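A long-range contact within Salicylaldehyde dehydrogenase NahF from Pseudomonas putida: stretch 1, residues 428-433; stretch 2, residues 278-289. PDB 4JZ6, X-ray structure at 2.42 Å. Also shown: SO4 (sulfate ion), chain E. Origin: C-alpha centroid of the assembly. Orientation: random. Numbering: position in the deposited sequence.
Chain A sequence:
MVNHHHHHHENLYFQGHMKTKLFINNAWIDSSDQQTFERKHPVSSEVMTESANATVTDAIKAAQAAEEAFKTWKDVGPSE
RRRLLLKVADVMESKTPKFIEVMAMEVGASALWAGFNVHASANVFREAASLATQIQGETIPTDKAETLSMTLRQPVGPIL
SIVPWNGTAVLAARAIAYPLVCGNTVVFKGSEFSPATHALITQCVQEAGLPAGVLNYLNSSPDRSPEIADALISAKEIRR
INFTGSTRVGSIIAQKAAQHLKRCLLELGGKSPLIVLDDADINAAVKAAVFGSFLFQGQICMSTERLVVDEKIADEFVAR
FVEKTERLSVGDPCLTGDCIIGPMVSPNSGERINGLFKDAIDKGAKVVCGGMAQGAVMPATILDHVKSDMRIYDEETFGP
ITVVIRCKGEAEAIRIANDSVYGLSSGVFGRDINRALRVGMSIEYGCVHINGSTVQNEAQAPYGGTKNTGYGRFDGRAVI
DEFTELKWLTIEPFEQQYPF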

# COMPACT_ATOMS: atom_id res chain seq x y z
N VAL A 428 4.31 -5.71 -26.73
CA VAL A 428 4.77 -6.97 -27.32
C VAL A 428 4.24 -7.14 -28.74
O VAL A 428 3.05 -7.35 -28.93
CB VAL A 428 4.32 -8.19 -26.49
CG1 VAL A 428 4.87 -9.46 -27.09
CG2 VAL A 428 4.76 -8.04 -25.03
N PHE A 429 5.13 -7.07 -29.73
CA PHE A 429 4.71 -7.23 -31.12
C PHE A 429 4.99 -8.61 -31.70
O PHE A 429 6.13 -9.07 -31.75
CB PHE A 429 5.35 -6.16 -32.00
CG PHE A 429 4.55 -4.89 -32.09
CD1 PHE A 429 3.75 -4.64 -33.19
CD2 PHE A 429 4.59 -3.96 -31.06
CE1 PHE A 429 3.02 -3.47 -33.27
CE2 PHE A 429 3.85 -2.80 -31.14
CZ PHE A 429 3.07 -2.55 -32.25
N GLY A 430 3.92 -9.27 -32.14
CA GLY A 430 4.03 -10.56 -32.79
C GLY A 430 2.76 -10.88 -33.54
O GLY A 430 1.67 -10.61 -33.05
N ARG A 431 2.89 -11.44 -34.74
CA ARG A 431 1.72 -11.81 -35.52
C ARG A 431 0.92 -12.97 -34.91
O ARG A 431 -0.30 -13.02 -35.05
CB ARG A 431 2.11 -12.11 -36.97
CG ARG A 431 2.36 -10.86 -37.79
CD ARG A 431 2.58 -11.18 -39.26
NE ARG A 431 2.36 -10.00 -40.09
CZ ARG A 431 3.32 -9.23 -40.59
NH1 ARG A 431 4.60 -9.52 -40.34
NH2 ARG A 431 3.00 -8.17 -41.33
N ASP A 432 1.62 -13.90 -34.24
CA ASP A 432 0.96 -14.94 -33.43
C ASP A 432 0.64 -14.32 -32.08
O ASP A 432 1.52 -14.12 -31.25
CB ASP A 432 1.89 -16.15 -33.27
CG ASP A 432 1.29 -17.27 -32.39
OD1 ASP A 432 0.27 -17.07 -31.69
OD2 ASP A 432 1.90 -18.36 -32.40
N ILE A 433 -0.64 -14.03 -31.87
CA ILE A 433 -1.07 -13.39 -30.64
C ILE A 433 -1.03 -14.36 -29.45
O ILE A 433 -0.75 -13.95 -28.31
CB ILE A 433 -2.44 -12.70 -30.81
CG1 ILE A 433 -2.26 -11.32 -31.46
CG2 ILE A 433 -3.14 -12.52 -29.47
CD1 ILE A 433 -2.65 -11.24 -32.90
S SO4 E . 6.33 -6.61 -42.29
O1 SO4 E . 7.51 -7.10 -43.01
O2 SO4 E . 5.14 -7.25 -42.84
O3 SO4 E . 6.47 -6.98 -40.88
O4 SO4 E . 6.21 -5.16 -42.41
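Stretch 2 (278-289) DDADINAAVKAA

A sulfate ion, probably from the crystallisation liquor, joins the start of a helix in stretch 2 to the arginine of stretch 1. Ile282 N donates to sulfate O3 over a very short 2.5 Å and Asn283 N to O4 at 3.2 Å, while Arg431 NH1 reaches O3 at 3.2 Å and Arg431 NH2 reaches O2 at 2.8 Å. The anion thus meets two amides at the start of the helix and a cationic side chain.

Stretch 2 approaches as a loop, Asp278 to Asp281, then turns into a helix that runs from Ile282 through Ala289 and beyond. Asp281 is its N-cap: OD1 accepts from Ala284 N at 3.2 Å, and the same OD1 lies 3.7 Å from Arg431 NH2, a long salt bridge of charges only, since the oxygen sits well out of the guanidinium plane.

Stretch 1 leaves its strand after Phe429, and the CA atoms come nearest at Gly430, whose CA is 3.9 Å from Ala280 CA. The contacts run in broadly opposite order: Phe429 meets Ala280 and the helix as far as Ala288, whereas two hydrogen bonds lead back to Asp279, from Arg431 N to Asp279 O at 3.2 Å and from Asp432 N to Asp279 OD2 at a very short 2.5 Å. Water 1 bridges Asp279 and Asp432, donating to Asp279 OD2 (3.1 Å) and Asp432 O (2.7 Å).

The apolar part of the contact belongs to Phe429, with chi1 near -88°. Its CB packs on Ala280 CB at 3.9 Å, and its ring packs against one side of the helix, where Phe429 CE1 comes within 3.5 Å of Ala284 C. Ala285 CA stands over one ring face, 3.7 Å from the centroid, a CH-pi contact; Phe429 CE1 is 3.7 Å from Ala284 CB, and Phe429 CZ is 3.5 Å from the CB of Ala288, one turn beyond Ala284. The two stretches bury 476 Å².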

# COMPACT_ATOMS: atom_id res chain seq x y z
N ASP A 278 10.19 -12.51 -33.47
CA ASP A 278 10.60 -12.80 -34.85
C ASP A 278 9.39 -12.79 -35.78
O ASP A 278 9.51 -12.83 -37.01
CB ASP A 278 11.41 -14.11 -34.94
CG ASP A 278 10.59 -15.36 -34.61
OD1 ASP A 278 9.54 -15.60 -35.23
OD2 ASP A 278 11.02 -16.13 -33.72
N ASP A 279 8.23 -12.70 -35.15
CA ASP A 279 6.93 -12.88 -35.77
C ASP A 279 6.29 -11.54 -36.15
O ASP A 279 5.27 -11.51 -36.82
CB ASP A 279 6.04 -13.55 -34.73
CG ASP A 279 4.89 -14.27 -35.34
OD1 ASP A 279 4.92 -14.51 -36.56
OD2 ASP A 279 3.96 -14.60 -34.60
N ALA A 280 6.90 -10.45 -35.69
CA ALA A 280 6.24 -9.15 -35.66
C ALA A 280 5.91 -8.54 -37.03
O ALA A 280 6.62 -8.75 -38.01
CB ALA A 280 7.06 -8.18 -34.83
N ASP A 281 4.81 -7.80 -37.07
CA ASP A 281 4.51 -6.89 -38.15
C ASP A 281 5.50 -5.75 -37.99
O ASP A 281 5.29 -4.85 -37.18
CB ASP A 281 3.07 -6.40 -38.01
CG ASP A 281 2.63 -5.44 -39.12
OD1 ASP A 281 3.50 -4.85 -39.81
OD2 ASP A 281 1.41 -5.27 -39.28
N ILE A 282 6.60 -5.79 -38.74
CA ILE A 282 7.68 -4.83 -38.57
C ILE A 282 7.24 -3.39 -38.84
O ILE A 282 7.64 -2.46 -38.12
CB ILE A 282 8.89 -5.19 -39.45
CG1 ILE A 282 9.38 -6.59 -39.10
CG2 ILE A 282 10.03 -4.19 -39.27
CD1 ILE A 282 10.55 -7.03 -39.94
N ASN A 283 6.41 -3.20 -39.85
CA ASN A 283 5.81 -1.89 -40.10
C ASN A 283 5.13 -1.36 -38.84
O ASN A 283 5.45 -0.27 -38.37
CB ASN A 283 4.80 -1.97 -41.25
CG ASN A 283 4.07 -0.67 -41.47
OD1 ASN A 283 2.91 -0.51 -41.08
ND2 ASN A 283 4.75 0.29 -42.10
N ALA A 284 4.21 -2.15 -38.30
CA ALA A 284 3.44 -1.76 -37.13
C ALA A 284 4.33 -1.53 -35.91
O ALA A 284 4.06 -0.63 -35.10
CB ALA A 284 2.38 -2.80 -36.83
N ALA A 285 5.36 -2.34 -35.76
CA ALA A 285 6.24 -2.25 -34.59
C ALA A 285 7.11 -1.00 -34.66
O ALA A 285 7.31 -0.32 -33.65
CB ALA A 285 7.09 -3.49 -34.45
N VAL A 286 7.62 -0.70 -35.86
CA VAL A 286 8.40 0.51 -36.05
C VAL A 286 7.59 1.75 -35.68
O VAL A 286 8.07 2.63 -34.97
CB VAL A 286 8.95 0.62 -37.49
CG1 VAL A 286 9.50 2.02 -37.75
CG2 VAL A 286 10.03 -0.42 -37.73
N LYS A 287 6.34 1.79 -36.14
CA LYS A 287 5.45 2.90 -35.82
C LYS A 287 5.25 3.06 -34.31
O LYS A 287 5.31 4.17 -33.78
CB LYS A 287 4.10 2.76 -36.53
CG LYS A 287 4.20 2.81 -38.05
CD LYS A 287 2.88 3.16 -38.71
CE LYS A 287 1.91 1.99 -38.74
NZ LYS A 287 0.63 2.37 -39.41
N ALA A 288 5.02 1.95 -33.62
CA ALA A 288 4.85 2.01 -32.18
C ALA A 288 6.16 2.43 -31.53
O ALA A 288 6.17 3.19 -30.56
CB ALA A 288 4.41 0.66 -31.64
N ALA A 289 7.27 1.94 -32.08
CA ALA A 289 8.58 2.26 -31.54
C ALA A 289 8.88 3.75 -31.68
O ALA A 289 9.22 4.41 -30.70
CB ALA A 289 9.65 1.42 -32.23
O HOH W 1 4.20 -13.88 -31.63